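Local coordinates for elongation factor G (Thermus thermophilus, PDB 2DY1), which probably acts as a GTP-hydrolysing elongation factor in protein synthesis, and here holds GTP together with a magnesium ion, at residues A[12-17]-A[100-105]; A[485-490]-A[533-538]; A[454-459]-A[618-623]. All coordinates share one frame; numbering follows the deposited sequence.

Contact 1 (A[12-17]-A[100-105])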
ATOM      1  N   VAL A  12      16.749   8.762   6.666  1.00  9.25           N
ATOM      2  CA  VAL A  12      15.623   9.640   6.348  1.00 10.12           C
ATOM      3  C   VAL A  12      14.841   9.135   5.150  1.00  9.50           C
ATOM      4  O   VAL A  12      15.454   8.775   4.142  1.00  9.84           O
ATOM      5  CB  VAL A  12      16.173  11.069   6.011  1.00  9.61           C
ATOM      6  CG1 VAL A  12      15.033  12.027   5.651  1.00 13.81           C
ATOM      7  CG2 VAL A  12      16.985  11.622   7.204  1.00 15.02           C
ATOM      8  N   ALA A  13      13.505   9.105   5.256  1.00  9.34           N
ATOM      9  CA  ALA A  13      12.669   8.695   4.109  1.00  7.82           C
ATOM     10  C   ALA A  13      12.185   9.975   3.443  1.00  9.08           C
ATOM     11  O   ALA A  13      11.648  10.844   4.120  1.00 10.39           O
ATOM     12  CB  ALA A  13      11.470   7.900   4.568  1.00 10.00           C
ATOM     13  N   LEU A  14      12.366  10.066   2.128  1.00  6.99           N
ATOM     14  CA  LEU A  14      11.954  11.241   1.347  1.00  8.36           C
ATOM     15  C   LEU A  14      10.637  10.813   0.693  1.00  9.09           C
ATOM     16  O   LEU A  14      10.599   9.909  -0.176  1.00  9.31           O
ATOM     17  CB  LEU A  14      13.030  11.547   0.303  1.00 10.28           C
ATOM     18  CG  LEU A  14      12.706  12.595  -0.759  1.00 10.46           C
ATOM     19  CD1 LEU A  14      12.308  13.921  -0.113  1.00 12.72           C
ATOM     20  CD2 LEU A  14      13.951  12.777  -1.601  1.00 10.16           C
ATOM     21  N   VAL A  15       9.555  11.471   1.104  1.00  8.52           N
ATOM     22  CA  VAL A  15       8.211  11.129   0.649  1.00  7.48           C
ATOM     23  C   VAL A  15       7.497  12.375   0.175  1.00  7.95           C
ATOM     24  O   VAL A  15       7.996  13.487   0.351  1.00 10.56           O
ATOM     25  CB  VAL A  15       7.401  10.497   1.793  1.00  7.36           C
ATOM     26  CG1 VAL A  15       8.027   9.150   2.182  1.00 10.76           C
ATOM     27  CG2 VAL A  15       7.409  11.422   3.045  1.00 10.16           C
ATOM     28  N   GLY A  16       6.344  12.183  -0.443  1.00  9.15           N
ATOM     29  CA  GLY A  16       5.586  13.331  -0.925  1.00  9.60           C
ATOM     30  C   GLY A  16       4.762  12.937  -2.138  1.00 10.76           C
ATOM     31  O   GLY A  16       4.953  11.869  -2.701  1.00 12.70           O
ATOM     32  N   HIS A  17       3.845  13.800  -2.538  1.00 10.70           N
ATOM     33  CA  HIS A  17       2.994  13.522  -3.680  1.00 13.37           C
ATOM     34  C   HIS A  17       3.800  13.276  -4.932  1.00 12.73           C
ATOM     35  O   HIS A  17       4.901  13.803  -5.112  1.00 11.84           O
ATOM     36  CB  HIS A  17       2.069  14.713  -3.932  1.00 13.74           C
ATOM     37  CG  HIS A  17       0.897  14.400  -4.808  1.00 17.09           C
ATOM     38  ND1 HIS A  17      -0.278  13.869  -4.320  1.00 20.78           N
ATOM     39  CD2 HIS A  17       0.718  14.550  -6.141  1.00 21.71           C
ATOM     40  CE1 HIS A  17      -1.130  13.702  -5.316  1.00 23.10           C
ATOM     41  NE2 HIS A  17      -0.550  14.109  -6.432  1.00 20.05           N
ATOM     42  N   ALA A 100      13.129   9.543  10.427  1.00  9.81           N
ATOM     43  CA  ALA A 100      12.496  10.848  10.185  1.00 10.80           C
ATOM     44  C   ALA A 100      12.014  10.867   8.748  1.00  9.54           C
ATOM     45  O   ALA A 100      12.520  10.109   7.912  1.00 10.35           O
ATOM     46  CB  ALA A 100      13.486  11.984  10.403  1.00 13.44           C
ATOM     47  N   ALA A 101      11.037  11.732   8.473  1.00 10.51           N
ATOM     48  CA  ALA A 101      10.505  11.862   7.124  1.00  9.16           C
ATOM     49  C   ALA A 101      10.802  13.256   6.578  1.00 11.76           C
ATOM     50  O   ALA A 101      10.594  14.248   7.265  1.00 13.48           O
ATOM     51  CB  ALA A 101       9.008  11.644   7.142  1.00 10.77           C
ATOM     52  N   LEU A 102      11.329  13.317   5.358  1.00  8.94           N
ATOM     53  CA  LEU A 102      11.576  14.586   4.664  1.00 10.19           C
ATOM     54  C   LEU A 102      10.440  14.587   3.652  1.00  9.36           C
ATOM     55  O   LEU A 102      10.385  13.724   2.775  1.00 10.17           O
ATOM     56  CB  LEU A 102      12.932  14.568   3.951  1.00  9.13           C
ATOM     57  CG  LEU A 102      13.216  15.752   3.009  1.00 10.15           C
ATOM     58  CD1 LEU A 102      13.136  17.102   3.790  1.00 12.12           C
ATOM     59  CD2 LEU A 102      14.625  15.600   2.390  1.00  8.74           C
ATOM     60  N   VAL A 103       9.545  15.557   3.763  1.00 10.24           N
ATOM     61  CA  VAL A 103       8.351  15.592   2.925  1.00 10.41           C
ATOM     62  C   VAL A 103       8.460  16.680   1.874  1.00 11.07           C
ATOM     63  O   VAL A 103       8.464  17.854   2.204  1.00 10.71           O
ATOM     64  CB  VAL A 103       7.096  15.842   3.830  1.00 11.30           C
ATOM     65  CG1 VAL A 103       5.816  15.745   3.013  1.00 12.54           C
ATOM     66  CG2 VAL A 103       7.074  14.820   5.007  1.00 11.50           C
ATOM     67  N   ALA A 104       8.571  16.276   0.602  1.00  9.04           N
ATOM     68  CA  ALA A 104       8.681  17.231  -0.499  1.00  9.46           C
ATOM     69  C   ALA A 104       7.298  17.764  -0.813  1.00  9.32           C
ATOM     70  O   ALA A 104       6.320  17.008  -0.873  1.00 11.02           O
ATOM     71  CB  ALA A 104       9.246  16.554  -1.750  1.00  8.68           C
ATOM     72  N   VAL A 105       7.229  19.080  -0.997  1.00 10.57           N
ATOM     73  CA  VAL A 105       5.974  19.752  -1.320  1.00 12.18           C
ATOM     74  C   VAL A 105       6.255  20.725  -2.464  1.00 11.46           C
ATOM     75  O   VAL A 105       7.101  21.609  -2.350  1.00 11.19           O
ATOM     76  CB  VAL A 105       5.440  20.558  -0.092  1.00 14.89           C
ATOM     77  CG1 VAL A 105       4.224  21.433  -0.494  1.00 13.91           C
ATOM     78  CG2 VAL A 105       5.057  19.601   1.017  1.00 13.66           C
TER
HETATM   79  O   HOH W   1       3.816  16.671  -1.767  1.00 14.58           O
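Leu14 and Leu102 lie side by side and point the same way, with Leu14 CD1 3.7 Å from Leu102 CG. In both residues CG is anti to the backbone N (chi1 171°), so the two CG atoms leave their strands in the same sense. Leu14 CD1 also comes 3.5 Å from Leu102 O, so this methyl packs on the neighbouring backbone as well as on its side chain. Val12, two residues before Leu14 on the same face, puts CG1 3.7 Å from Leu102 CB in an oblique crossing. On the reverse face Val15 and Val103 meet through their CG2 methyls at 3.9 Å.

Beneath these contacts the strands run parallel, 30° apart in direction, and a ladder of four backbone hydrogen bonds sets the register. Ala13 N gives to Ala100 O and Ala13 O receives Leu102 N; two residues on, Val15 N gives to Leu102 O at 2.9 Å and Val15 O receives Ala104 N. At Gly16 a CB would run into Ala104 O and the carbonyl O of Val15. Past this glycine the strands separate and a water bridges the gap, accepting from His17 N at 3.0 Å and donating to Ala104 O at 2.7 Å.

The face with Leu14 and Ala104 is covered by helix 22-32, where both touch Lys22; that with Val15 and Val103 is covered by helix 113-124. Gly16 O accepts a hydrogen bond from Lys22 NZ, and His17 O pairs with Ser20 OG. Central parallel strands sandwiched between helices, one of them running out through Gly16 into the loop that binds GTP, are characteristic of the P-loop GTPase fold.

Contact 2 (A[485-490]-A[533-538])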
ATOM      1  N   LEU A 485     -36.347 -35.511   1.090  1.00 15.62           N
ATOM      2  CA  LEU A 485     -35.882 -34.155   1.360  1.00 14.74           C
ATOM      3  C   LEU A 485     -36.895 -33.058   1.044  1.00 16.18           C
ATOM      4  O   LEU A 485     -37.516 -33.063  -0.013  1.00 17.59           O
ATOM      5  CB  LEU A 485     -34.639 -33.891   0.502  1.00 15.26           C
ATOM      6  CG  LEU A 485     -34.091 -32.456   0.512  1.00 17.03           C
ATOM      7  CD1 LEU A 485     -33.399 -32.206   1.849  1.00 16.16           C
ATOM      8  CD2 LEU A 485     -33.080 -32.277  -0.632  1.00 17.75           C
ATOM      9  N   ARG A 486     -37.047 -32.115   1.967  1.00 14.74           N
ATOM     10  CA  ARG A 486     -37.922 -30.965   1.754  1.00 14.83           C
ATOM     11  C   ARG A 486     -36.992 -29.743   1.771  1.00 16.08           C
ATOM     12  O   ARG A 486     -36.159 -29.609   2.664  1.00 15.21           O
ATOM     13  CB  ARG A 486     -38.950 -30.863   2.896  1.00 16.05           C
ATOM     14  CG  ARG A 486     -39.919 -29.696   2.808  1.00 20.86           C
ATOM     15  CD  ARG A 486     -40.811 -29.702   4.053  1.00 22.43           C
ATOM     16  NE  ARG A 486     -41.791 -28.617   4.105  1.00 21.42           N
ATOM     17  CZ  ARG A 486     -42.941 -28.604   3.437  1.00 18.41           C
ATOM     18  NH1 ARG A 486     -43.281 -29.614   2.646  1.00 23.69           N
ATOM     19  NH2 ARG A 486     -43.771 -27.577   3.572  1.00 27.63           N
ATOM     20  N   LEU A 487     -37.131 -28.872   0.772  1.00 18.72           N
ATOM     21  CA  LEU A 487     -36.337 -27.644   0.682  1.00 18.16           C
ATOM     22  C   LEU A 487     -37.269 -26.456   0.869  1.00 20.64           C
ATOM     23  O   LEU A 487     -38.345 -26.397   0.277  1.00 21.09           O
ATOM     24  CB  LEU A 487     -35.660 -27.521  -0.694  1.00 20.16           C
ATOM     25  CG  LEU A 487     -34.564 -28.527  -1.032  1.00 17.94           C
ATOM     26  CD1 LEU A 487     -34.006 -28.184  -2.416  1.00 18.82           C
ATOM     27  CD2 LEU A 487     -33.448 -28.488   0.012  1.00 17.98           C
ATOM     28  N   GLU A 488     -36.858 -25.503   1.690  1.00 20.34           N
ATOM     29  CA  GLU A 488     -37.687 -24.329   1.921  1.00 22.08           C
ATOM     30  C   GLU A 488     -36.849 -23.080   1.788  1.00 22.74           C
ATOM     31  O   GLU A 488     -35.700 -23.041   2.244  1.00 23.38           O
ATOM     32  CB  GLU A 488     -38.273 -24.360   3.327  1.00 22.35           C
ATOM     33  CG  GLU A 488     -39.028 -25.627   3.650  1.00 22.80           C
ATOM     34  CD  GLU A 488     -39.622 -25.601   5.042  1.00 27.43           C
ATOM     35  OE1 GLU A 488     -39.080 -24.889   5.916  1.00 31.18           O
ATOM     36  OE2 GLU A 488     -40.628 -26.307   5.262  1.00 28.65           O
ATOM     37  N   PRO A 489     -37.402 -22.039   1.154  1.00 25.85           N
ATOM     38  CA  PRO A 489     -36.633 -20.802   1.015  1.00 25.62           C
ATOM     39  C   PRO A 489     -36.292 -20.344   2.428  1.00 24.99           C
ATOM     40  O   PRO A 489     -37.105 -20.497   3.336  1.00 25.30           O
ATOM     41  CB  PRO A 489     -37.624 -19.860   0.330  1.00 25.97           C
ATOM     42  CG  PRO A 489     -38.453 -20.794  -0.505  1.00 25.40           C
ATOM     43  CD  PRO A 489     -38.698 -21.941   0.460  1.00 24.95           C
ATOM     44  N   ALA A 490     -35.093 -19.804   2.628  1.00 21.32           N
ATOM     45  CA  ALA A 490     -34.695 -19.335   3.955  1.00 24.03           C
ATOM     46  C   ALA A 490     -33.638 -18.241   3.811  1.00 24.49           C
ATOM     47  O   ALA A 490     -32.958 -18.164   2.795  1.00 26.29           O
ATOM     48  CB  ALA A 490     -34.144 -20.479   4.774  1.00 28.25           C
ATOM     49  N   PHE A 533     -31.547 -21.608   1.653  1.00 21.04           N
ATOM     50  CA  PHE A 533     -32.523 -22.692   1.778  1.00 21.73           C
ATOM     51  C   PHE A 533     -32.313 -23.492   3.041  1.00 19.05           C
ATOM     52  O   PHE A 533     -31.197 -23.589   3.557  1.00 19.28           O
ATOM     53  CB  PHE A 533     -32.457 -23.660   0.589  1.00 20.09           C
ATOM     54  CG  PHE A 533     -31.171 -24.422   0.488  1.00 17.96           C
ATOM     55  CD1 PHE A 533     -30.116 -23.942  -0.291  1.00 20.09           C
ATOM     56  CD2 PHE A 533     -30.997 -25.623   1.177  1.00 20.06           C
ATOM     57  CE1 PHE A 533     -28.915 -24.646  -0.383  1.00 16.89           C
ATOM     58  CE2 PHE A 533     -29.801 -26.330   1.093  1.00 17.97           C
ATOM     59  CZ  PHE A 533     -28.752 -25.843   0.309  1.00 19.16           C
ATOM     60  N   LYS A 534     -33.408 -24.070   3.524  1.00 19.80           N
ATOM     61  CA  LYS A 534     -33.377 -24.928   4.691  1.00 18.96           C
ATOM     62  C   LYS A 534     -33.626 -26.303   4.092  1.00 15.46           C
ATOM     63  O   LYS A 534     -34.523 -26.464   3.259  1.00 19.24           O
ATOM     64  CB  LYS A 534     -34.497 -24.564   5.669  1.00 27.93           C
ATOM     65  CG  LYS A 534     -34.520 -25.432   6.921  1.00 32.60           C
ATOM     66  CD  LYS A 534     -35.672 -25.049   7.853  1.00 41.10           C
ATOM     67  CE  LYS A 534     -35.546 -23.614   8.348  1.00 48.23           C
ATOM     68  NZ  LYS A 534     -36.628 -23.257   9.312  1.00 56.00           N
ATOM     69  N   ALA A 535     -32.801 -27.274   4.479  1.00 16.10           N
ATOM     70  CA  ALA A 535     -32.931 -28.638   3.994  1.00 14.74           C
ATOM     71  C   ALA A 535     -33.420 -29.489   5.164  1.00 16.54           C
ATOM     72  O   ALA A 535     -32.765 -29.570   6.206  1.00 19.07           O
ATOM     73  CB  ALA A 535     -31.576 -29.155   3.491  1.00 16.91           C
ATOM     74  N   ILE A 536     -34.569 -30.124   4.975  1.00 16.04           N
ATOM     75  CA  ILE A 536     -35.179 -30.969   5.990  1.00 15.25           C
ATOM     76  C   ILE A 536     -35.233 -32.420   5.499  1.00 15.04           C
ATOM     77  O   ILE A 536     -35.852 -32.709   4.469  1.00 15.50           O
ATOM     78  CB  ILE A 536     -36.620 -30.484   6.283  1.00 17.64           C
ATOM     79  CG1 ILE A 536     -36.597 -29.014   6.728  1.00 19.39           C
ATOM     80  CG2 ILE A 536     -37.245 -31.350   7.369  1.00 17.13           C
ATOM     81  CD1 ILE A 536     -37.986 -28.400   6.902  1.00 23.67           C
ATOM     82  N   VAL A 537     -34.568 -33.325   6.223  1.00 14.61           N
ATOM     83  CA  VAL A 537     -34.597 -34.746   5.866  1.00 13.41           C
ATOM     84  C   VAL A 537     -35.656 -35.316   6.796  1.00 15.05           C
ATOM     85  O   VAL A 537     -35.475 -35.353   8.021  1.00 15.06           O
ATOM     86  CB  VAL A 537     -33.222 -35.393   6.075  1.00 16.77           C
ATOM     87  CG1 VAL A 537     -33.318 -36.934   5.890  1.00 16.01           C
ATOM     88  CG2 VAL A 537     -32.248 -34.798   5.060  1.00 19.45           C
ATOM     89  N   TYR A 538     -36.765 -35.755   6.204  1.00 14.95           N
ATOM     90  CA  TYR A 538     -37.912 -36.182   6.990  1.00 15.34           C
ATOM     91  C   TYR A 538     -38.388 -37.613   6.889  1.00 16.48           C
ATOM     92  O   TYR A 538     -39.292 -38.011   7.617  1.00 14.62           O
ATOM     93  CB  TYR A 538     -39.082 -35.254   6.681  1.00 15.71           C
ATOM     94  CG  TYR A 538     -39.604 -35.339   5.259  1.00 16.09           C
ATOM     95  CD1 TYR A 538     -39.030 -34.590   4.221  1.00 14.68           C
ATOM     96  CD2 TYR A 538     -40.684 -36.167   4.952  1.00 14.67           C
ATOM     97  CE1 TYR A 538     -39.534 -34.675   2.922  1.00 19.14           C
ATOM     98  CE2 TYR A 538     -41.187 -36.258   3.666  1.00 17.27           C
ATOM     99  CZ  TYR A 538     -40.610 -35.511   2.655  1.00 19.94           C
ATOM    100  OH  TYR A 538     -41.118 -35.607   1.382  1.00 20.61           O
TER
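Leu485 and Leu487 press their methyls on Ala535 from two directions, Leu485 CD1 at 3.9 Å and Leu487 CD2 at 4.0 Å from Ala535 CB. Leu487 CD2 also meets Phe533 CD2 at 3.9 Å, the two side chains pointing the same way. This buried face is closed by helices 509-520 and 549-566: Phe533 touches Ile516 and Ala520, and both leucines touch Phe560. Four backbone hydrogen bonds, in the hydrogen-bonded pairs Arg486 with Ile536 and Glu488 with Lys534, keep the strands antiparallel.

The sheet belongs to domain IV, whose family is related to ribosomal protein S5; strand 494-497, parallel to 533-541 and joined to it through helix 509-520, completes the beta-alpha-beta crossover of this alpha/beta fold.

The other face is partly exposed and mixes charged chains with Ile536. Ile536 CD1 lies 3.7 Å from Glu488 CD, the two side chains crossing. Arg486 NE donates to Glu488 OE2 at 2.8 Å in a salt bridge that meets the oxygen on its anti side, while NH1 forms a salt bridge with Glu465 OE2. Lys534 runs beside Glu488, yet its NZ stays 4.5 Å from Glu488 OE1, beyond a salt bridge, and makes a long, weak ion pair with Glu496 OE2. At the far end the Tyr538 ring turns its edge to the backbone, CE1 lying 3.6 Å from Leu485 C.

Contact 3 (A[454-459]-A[618-623])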
ATOM      1  N   VAL A 454     -18.000 -12.840 -12.198  1.00 21.39           N
ATOM      2  CA  VAL A 454     -18.824 -12.540 -11.034  1.00 23.15           C
ATOM      3  C   VAL A 454     -19.294 -13.837 -10.391  1.00 23.17           C
ATOM      4  O   VAL A 454     -19.723 -14.763 -11.077  1.00 22.75           O
ATOM      5  CB  VAL A 454     -20.060 -11.702 -11.427  1.00 22.41           C
ATOM      6  CG1 VAL A 454     -20.993 -11.530 -10.236  1.00 19.75           C
ATOM      7  CG2 VAL A 454     -19.610 -10.336 -11.930  1.00 22.90           C
ATOM      8  N   PRO A 455     -19.196 -13.925  -9.062  1.00 20.13           N
ATOM      9  CA  PRO A 455     -19.632 -15.141  -8.372  1.00 23.04           C
ATOM     10  C   PRO A 455     -21.148 -15.175  -8.156  1.00 20.60           C
ATOM     11  O   PRO A 455     -21.640 -14.962  -7.043  1.00 21.47           O
ATOM     12  CB  PRO A 455     -18.844 -15.090  -7.066  1.00 22.26           C
ATOM     13  CG  PRO A 455     -18.780 -13.620  -6.793  1.00 22.37           C
ATOM     14  CD  PRO A 455     -18.450 -13.042  -8.150  1.00 18.40           C
ATOM     15  N   TYR A 456     -21.879 -15.429  -9.234  1.00 23.39           N
ATOM     16  CA  TYR A 456     -23.334 -15.519  -9.161  1.00 22.42           C
ATOM     17  C   TYR A 456     -23.696 -16.720  -8.299  1.00 25.49           C
ATOM     18  O   TYR A 456     -22.899 -17.639  -8.109  1.00 20.57           O
ATOM     19  CB  TYR A 456     -23.934 -15.714 -10.555  1.00 21.88           C
ATOM     20  CG  TYR A 456     -23.811 -14.508 -11.444  1.00 23.28           C
ATOM     21  CD1 TYR A 456     -24.588 -13.373 -11.221  1.00 25.61           C
ATOM     22  CD2 TYR A 456     -22.893 -14.487 -12.490  1.00 25.49           C
ATOM     23  CE1 TYR A 456     -24.450 -12.234 -12.028  1.00 29.09           C
ATOM     24  CE2 TYR A 456     -22.747 -13.359 -13.295  1.00 22.71           C
ATOM     25  CZ  TYR A 456     -23.523 -12.242 -13.057  1.00 26.25           C
ATOM     26  OH  TYR A 456     -23.350 -11.122 -13.843  1.00 29.73           O
ATOM     27  N   ARG A 457     -24.906 -16.704  -7.762  1.00 24.57           N
ATOM     28  CA  ARG A 457     -25.359 -17.813  -6.948  1.00 21.75           C
ATOM     29  C   ARG A 457     -26.808 -18.067  -7.290  1.00 28.10           C
ATOM     30  O   ARG A 457     -27.358 -17.421  -8.184  1.00 24.11           O
ATOM     31  CB  ARG A 457     -25.175 -17.499  -5.465  1.00 23.44           C
ATOM     32  CG  ARG A 457     -23.695 -17.427  -5.121  1.00 18.84           C
ATOM     33  CD  ARG A 457     -23.411 -17.493  -3.650  1.00 26.51           C
ATOM     34  NE  ARG A 457     -21.974 -17.402  -3.421  1.00 24.85           N
ATOM     35  CZ  ARG A 457     -21.446 -17.013  -2.272  1.00 25.77           C
ATOM     36  NH1 ARG A 457     -22.246 -16.701  -1.264  1.00 28.31           N
ATOM     37  NH2 ARG A 457     -20.132 -16.884  -2.148  1.00 27.01           N
ATOM     38  N   GLU A 458     -27.418 -19.025  -6.603  1.00 20.91           N
ATOM     39  CA  GLU A 458     -28.809 -19.356  -6.865  1.00 22.98           C
ATOM     40  C   GLU A 458     -29.534 -19.610  -5.560  1.00 20.66           C
ATOM     41  O   GLU A 458     -28.909 -19.828  -4.532  1.00 21.23           O
ATOM     42  CB  GLU A 458     -28.895 -20.625  -7.718  1.00 23.94           C
ATOM     43  CG  GLU A 458     -28.270 -20.497  -9.096  1.00 28.66           C
ATOM     44  CD  GLU A 458     -28.288 -21.803  -9.867  1.00 31.91           C
ATOM     45  OE1 GLU A 458     -29.200 -22.627  -9.623  1.00 29.10           O
ATOM     46  OE2 GLU A 458     -27.404 -22.002 -10.726  1.00 30.85           O
ATOM     47  N   THR A 459     -30.861 -19.564  -5.612  1.00 23.87           N
ATOM     48  CA  THR A 459     -31.671 -19.853  -4.439  1.00 23.05           C
ATOM     49  C   THR A 459     -33.042 -20.312  -4.914  1.00 22.31           C
ATOM     50  O   THR A 459     -33.265 -20.468  -6.122  1.00 26.17           O
ATOM     51  CB  THR A 459     -31.793 -18.640  -3.489  1.00 22.45           C
ATOM     52  OG1 THR A 459     -32.319 -19.087  -2.226  1.00 23.58           O
ATOM     53  CG2 THR A 459     -32.712 -17.567  -4.070  1.00 25.07           C
ATOM     54  N   PRO A 618     -24.626  -3.430  -8.369  1.00 32.30           N
ATOM     55  CA  PRO A 618     -24.243  -4.816  -8.634  1.00 26.01           C
ATOM     56  C   PRO A 618     -22.741  -4.877  -8.888  1.00 30.25           C
ATOM     57  O   PRO A 618     -22.212  -4.056  -9.640  1.00 30.93           O
ATOM     58  CB  PRO A 618     -25.020  -5.157  -9.896  1.00 28.32           C
ATOM     59  CG  PRO A 618     -26.220  -4.285  -9.807  1.00 35.24           C
ATOM     60  CD  PRO A 618     -25.647  -2.982  -9.333  1.00 36.21           C
ATOM     61  N   LEU A 619     -22.057  -5.838  -8.276  1.00 25.20           N
ATOM     62  CA  LEU A 619     -20.618  -5.966  -8.483  1.00 22.27           C
ATOM     63  C   LEU A 619     -20.308  -6.054  -9.975  1.00 27.70           C
ATOM     64  O   LEU A 619     -19.290  -5.547 -10.446  1.00 27.22           O
ATOM     65  CB  LEU A 619     -20.090  -7.227  -7.792  1.00 22.00           C
ATOM     66  CG  LEU A 619     -18.626  -7.570  -8.076  1.00 25.76           C
ATOM     67  CD1 LEU A 619     -17.738  -6.551  -7.353  1.00 18.72           C
ATOM     68  CD2 LEU A 619     -18.321  -8.984  -7.602  1.00 21.79           C
ATOM     69  N   ALA A 620     -21.200  -6.698 -10.716  1.00 23.33           N
ATOM     70  CA  ALA A 620     -21.027  -6.898 -12.144  1.00 21.18           C
ATOM     71  C   ALA A 620     -20.998  -5.597 -12.935  1.00 20.65           C
ATOM     72  O   ALA A 620     -20.581  -5.584 -14.087  1.00 29.16           O
ATOM     73  CB  ALA A 620     -22.140  -7.797 -12.675  1.00 30.82           C
ATOM     74  N   GLU A 621     -21.444  -4.514 -12.313  1.00 22.88           N
ATOM     75  CA  GLU A 621     -21.479  -3.221 -12.994  1.00 31.41           C
ATOM     76  C   GLU A 621     -20.321  -2.313 -12.606  1.00 33.68           C
ATOM     77  O   GLU A 621     -20.186  -1.216 -13.158  1.00 32.28           O
ATOM     78  CB  GLU A 621     -22.790  -2.498 -12.671  1.00 38.23           C
ATOM     79  CG  GLU A 621     -24.038  -3.236 -13.107  1.00 48.58           C
ATOM     80  CD  GLU A 621     -24.074  -3.462 -14.599  1.00 55.54           C
ATOM     81  OE1 GLU A 621     -24.046  -2.465 -15.351  1.00 57.66           O
ATOM     82  OE2 GLU A 621     -24.124  -4.637 -15.020  1.00 61.24           O
ATOM     83  N   VAL A 622     -19.486  -2.760 -11.669  1.00 31.06           N
ATOM     84  CA  VAL A 622     -18.374  -1.942 -11.185  1.00 26.05           C
ATOM     85  C   VAL A 622     -17.021  -2.641 -11.047  1.00 25.51           C
ATOM     86  O   VAL A 622     -16.177  -2.183 -10.285  1.00 24.79           O
ATOM     87  CB  VAL A 622     -18.701  -1.342  -9.798  1.00 25.36           C
ATOM     88  CG1 VAL A 622     -19.770  -0.257  -9.925  1.00 26.97           C
ATOM     89  CG2 VAL A 622     -19.175  -2.449  -8.854  1.00 28.58           C
ATOM     90  N   LEU A 623     -16.800  -3.727 -11.772  1.00 22.73           N
ATOM     91  CA  LEU A 623     -15.523  -4.419 -11.644  1.00 25.07           C
ATOM     92  C   LEU A 623     -14.358  -3.582 -12.162  1.00 23.03           C
ATOM     93  O   LEU A 623     -13.204  -3.819 -11.799  1.00 22.12           O
ATOM     94  CB  LEU A 623     -15.577  -5.765 -12.353  1.00 24.92           C
ATOM     95  CG  LEU A 623     -16.300  -6.843 -11.536  1.00 30.35           C
ATOM     96  CD1 LEU A 623     -16.576  -8.046 -12.404  1.00 36.20           C
ATOM     97  CD2 LEU A 623     -15.445  -7.228 -10.338  1.00 30.98           C
TER
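Val454 and Ala620 meet methyl to methyl, Val454 CG2 lying 3.7 Å from Ala620 CB, where the chain leading into strand 457-460, an added strand on the sheet of the C-terminal domain, meets the loop 618-623. That domain has the beta-alpha-beta-beta-alpha-beta order of a ferredoxin-like fold, and residues 618-623 form its connection from strand 610-618 to helix 625-633. The patch is small, 181 Å² in all, and wholly apolar across the two segments apart from one phenol oxygen.

Val454 CG2 is the main point of touch. It lies beside the backbone N and faces Ala620, with CG1, anti to N (chi1 174°), left to the side of Tyr456. Besides Ala620, CG2 reaches Leu623 CD1 at 3.8 Å. Tyr456 OH comes to the same alanine, 3.7 Å from Ala620 CB. Nearby the Pro455 ring and the Leu619 side chain cross at about a right angle, with Pro455 CD 4.1 Å from Leu619 CD2, a looser contact.

One shell further out, backbone turns present these groups. Residues 454-456 form an inverse gamma turn centred on Pro455, closed by a weak hydrogen bond from Tyr456 N to Val454 O. On the other side Glu621 N bonds to Pro618 O at 2.8 Å and Val622 N to Leu619 O at 3.0 Å; the CB atoms of Leu619 and Ala620, within these turns, point toward the 454-459 segment.

Farther out both pieces rest on strand 569-583. Val454 packs on Pro574, Leu619 shares a backbone hydrogen bond with the same residue, and Arg457 is bonded through its backbone to Leu572; Pro455 O also takes a hydrogen bond from Tyr646 OH. Within the 454-459 segment itself, Val454 CG1 sits 3.8 Å above the centre of the Tyr456 ring.

Overall arrangement
The three contacts mark an elongated chain. Contact 1 stands beside the nucleotide: the side chain of Ala104 is about 6 Å from GTP, and that of Leu14 about 8 Å from the magnesium ion. Contacts 2 and 3 lie across the chain's centre from it, their centres about 61 and 42 Å from that of contact 1, and neither is near the nucleotide site. They are closer to each other, with centres about 25 Å and nearest atoms about 5 Å apart, though they do not touch. Contact 2 falls within the chain that contact 3 brackets, a stretch that holds the body of domain IV and the first part of the C-terminal domain.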